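Local coordinates for protein putative isomerase YbhH (Escherichia coli, PDB 6OTV) that probably acts as an isomerase of the PrpF family, although its substrate and the reaction it carries out remain unassigned, at residues Arg15-Ala21 and Thr57-Ile63. Sequence-based numbering, arbitrary orientation.
Sequences RGAFLLA and TSKVAII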
loop_
_atom_site.group_PDB
_atom_site.type_symbol
_atom_site.label_atom_id
_atom_site.label_comp_id
_atom_site.label_asym_id
_atom_site.label_seq_id
_atom_site.Cartn_x
_atom_site.Cartn_y
_atom_site.Cartn_z
ATOM N N ARG A 15 21.166 14.224 10.732
ATOM C CA ARG A 15 21.235 15.387 9.858
ATOM C C ARG A 15 21.995 15.009 8.594
ATOM O O ARG A 15 22.926 14.200 8.636
ATOM C CB ARG A 15 21.920 16.561 10.561
ATOM C CG ARG A 15 21.799 17.896 9.854
ATOM C CD ARG A 15 22.676 18.918 10.552
ATOM N NE ARG A 15 24.086 18.697 10.243
ATOM C CZ ARG A 15 25.091 19.051 11.036
ATOM N NH1 ARG A 15 24.851 19.631 12.205
ATOM N NH2 ARG A 15 26.341 18.811 10.665
ATOM N N GLY A 16 21.596 15.597 7.473
ATOM C CA GLY A 16 22.306 15.335 6.235
ATOM C C GLY A 16 21.652 16.019 5.054
ATOM O O GLY A 16 20.758 16.856 5.206
ATOM N N ALA A 17 22.121 15.649 3.865
ATOM C CA ALA A 17 21.636 16.244 2.629
ATOM C C ALA A 17 20.389 15.530 2.136
ATOM O O ALA A 17 20.305 14.297 2.166
ATOM C CB ALA A 17 22.702 16.197 1.536
ATOM N N PHE A 18 19.427 16.320 1.676
ATOM C CA PHE A 18 18.242 15.826 0.992
ATOM C C PHE A 18 18.324 16.278 -0.461
ATOM O O PHE A 18 18.411 17.480 -0.740
ATOM C CB PHE A 18 16.968 16.327 1.676
ATOM C CG PHE A 18 16.641 15.593 2.954
ATOM C CD1 PHE A 18 17.411 15.773 4.091
ATOM C CD2 PHE A 18 15.566 14.716 3.011
ATOM C CE1 PHE A 18 17.118 15.094 5.264
ATOM C CE2 PHE A 18 15.265 14.036 4.180
ATOM C CZ PHE A 18 16.043 14.224 5.308
ATOM N N LEU A 19 18.323 15.313 -1.377
ATOM C CA LEU A 19 18.584 15.553 -2.786
ATOM C C LEU A 19 17.468 14.957 -3.628
ATOM O O LEU A 19 16.859 13.950 -3.257
ATOM C CB LEU A 19 19.926 14.939 -3.214
ATOM C CG LEU A 19 21.159 15.353 -2.407
ATOM C CD1 LEU A 19 22.347 14.464 -2.742
ATOM C CD2 LEU A 19 21.491 16.817 -2.665
ATOM N N LEU A 20 17.203 15.593 -4.764
ATOM C CA LEU A 20 16.318 15.033 -5.774
ATOM C C LEU A 20 17.117 14.125 -6.695
ATOM O O LEU A 20 18.216 14.479 -7.132
ATOM C CB LEU A 20 15.647 16.140 -6.588
ATOM C CG LEU A 20 14.648 17.034 -5.858
ATOM C CD1 LEU A 20 14.272 18.215 -6.736
ATOM C CD2 LEU A 20 13.412 16.239 -5.476
ATOM N N ALA A 21 16.558 12.950 -6.991
ATOM C CA ALA A 21 17.253 11.994 -7.848
ATOM C C ALA A 21 17.516 12.547 -9.242
ATOM O O ALA A 21 18.439 12.076 -9.916
ATOM C CB ALA A 21 16.454 10.692 -7.934
ATOM N N THR A 57 25.550 12.818 11.423
ATOM C CA THR A 57 25.485 14.044 10.639
ATOM C C THR A 57 26.185 13.887 9.292
ATOM O O THR A 57 26.691 14.860 8.728
ATOM C CB THR A 57 26.083 15.213 11.419
ATOM O OG1 THR A 57 27.440 14.907 11.759
ATOM C CG2 THR A 57 25.292 15.464 12.700
ATOM N N SER A 58 26.217 12.667 8.768
ATOM C CA SER A 58 26.872 12.367 7.500
ATOM C C SER A 58 26.000 11.414 6.690
ATOM O O SER A 58 26.448 10.373 6.208
ATOM C CB SER A 58 28.266 11.787 7.737
ATOM O OG SER A 58 28.959 11.610 6.513
ATOM N N LYS A 59 24.728 11.773 6.534
ATOM C CA LYS A 59 23.746 10.935 5.867
ATOM C C LYS A 59 23.175 11.658 4.654
ATOM O O LYS A 59 23.259 12.884 4.537
ATOM C CB LYS A 59 22.616 10.544 6.830
ATOM C CG LYS A 59 23.080 9.803 8.085
ATOM C CD LYS A 59 21.889 9.416 8.956
ATOM C CE LYS A 59 22.316 8.707 10.234
ATOM N NZ LYS A 59 22.913 7.378 9.950
ATOM N N VAL A 60 22.596 10.879 3.740
ATOM C CA VAL A 60 21.986 11.407 2.523
ATOM C C VAL A 60 20.638 10.728 2.316
ATOM O O VAL A 60 20.501 9.519 2.528
ATOM C CB VAL A 60 22.891 11.199 1.286
ATOM C CG1 VAL A 60 22.212 11.722 0.031
ATOM C CG2 VAL A 60 24.245 11.874 1.479
ATOM N N ALA A 61 19.645 11.512 1.901
ATOM C CA ALA A 61 18.350 11.002 1.466
ATOM C C ALA A 61 18.116 11.455 0.033
ATOM O O ALA A 61 18.128 12.658 -0.250
ATOM C CB ALA A 61 17.223 11.496 2.377
ATOM N N ILE A 62 17.907 10.499 -0.866
ATOM C CA ILE A 62 17.667 10.781 -2.278
ATOM C C ILE A 62 16.188 10.535 -2.549
ATOM O O ILE A 62 15.707 9.398 -2.452
ATOM C CB ILE A 62 18.561 9.929 -3.189
ATOM C CG1 ILE A 62 20.037 10.172 -2.850
ATOM C CG2 ILE A 62 18.273 10.239 -4.653
ATOM C CD1 ILE A 62 20.997 9.201 -3.524
ATOM N N ILE A 63 15.463 11.600 -2.889
ATOM C CA ILE A 63 14.006 11.585 -2.967
ATOM C C ILE A 63 13.577 11.759 -4.418
ATOM O O ILE A 63 14.179 12.539 -5.168
ATOM C CB ILE A 63 13.387 12.689 -2.085
ATOM C CG1 ILE A 63 14.070 12.744 -0.712
ATOM C CG2 ILE A 63 11.890 12.481 -1.943
ATOM C CD1 ILE A 63 13.996 11.459 0.071
HETATM O O HOH W 1 25.363 17.473 7.957
#
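Strands 15-20 and 59-63 run parallel as direct neighbours in a sheet, their axes 4.7 Å apart at closest and inclined by 19°. The register runs from G16 with K59 to L20 with I63. Five backbone hydrogen bonds zigzag between them: A17 N to K59 O (3.1 Å), A61 N to A17 O (2.9 Å), L19 N to A61 O (2.9 Å), I63 N to L19 O (2.8 Å) and A21 N to I63 O (3.0 Å). The first is the most bent, where the ladder begins. There G16 CA lies 3.1 Å from K59 O in a CA-H...O contact; with G16 at phi/psi 176/-170, a CB would point toward this oxygen and clash with it. Ahead of the ladder, a water bridges R15 NE (2.9 Å) and T57 O (3.0 Å), and T57 CB packs over a face of the R15 guanidinium, 3.7 Å from NH2.

On the sheet face carrying F18, A61 CB makes a CH-pi contact over the ring, 3.9 Å from its centroid. M96 of helix 94-106 touches F18 and K59, while K59 NZ hydrogen-bonds to Q79. The other face is aliphatic: L19 CD1 meets V60 CG1 at 3.9 Å, and helix 28-39 covers A17, L19 and V60. Just past the strand end, A21 CB meets I62 CG2 at 3.8 Å.

Strand 14-20, helix 28-39 and strand 59-65 thus form a beta-alpha-beta crossover joining adjacent parallel strands. It introduces a parallel pair into the largely antiparallel sheet of this PrpF protein, a member of the diaminopimelate epimerase clan.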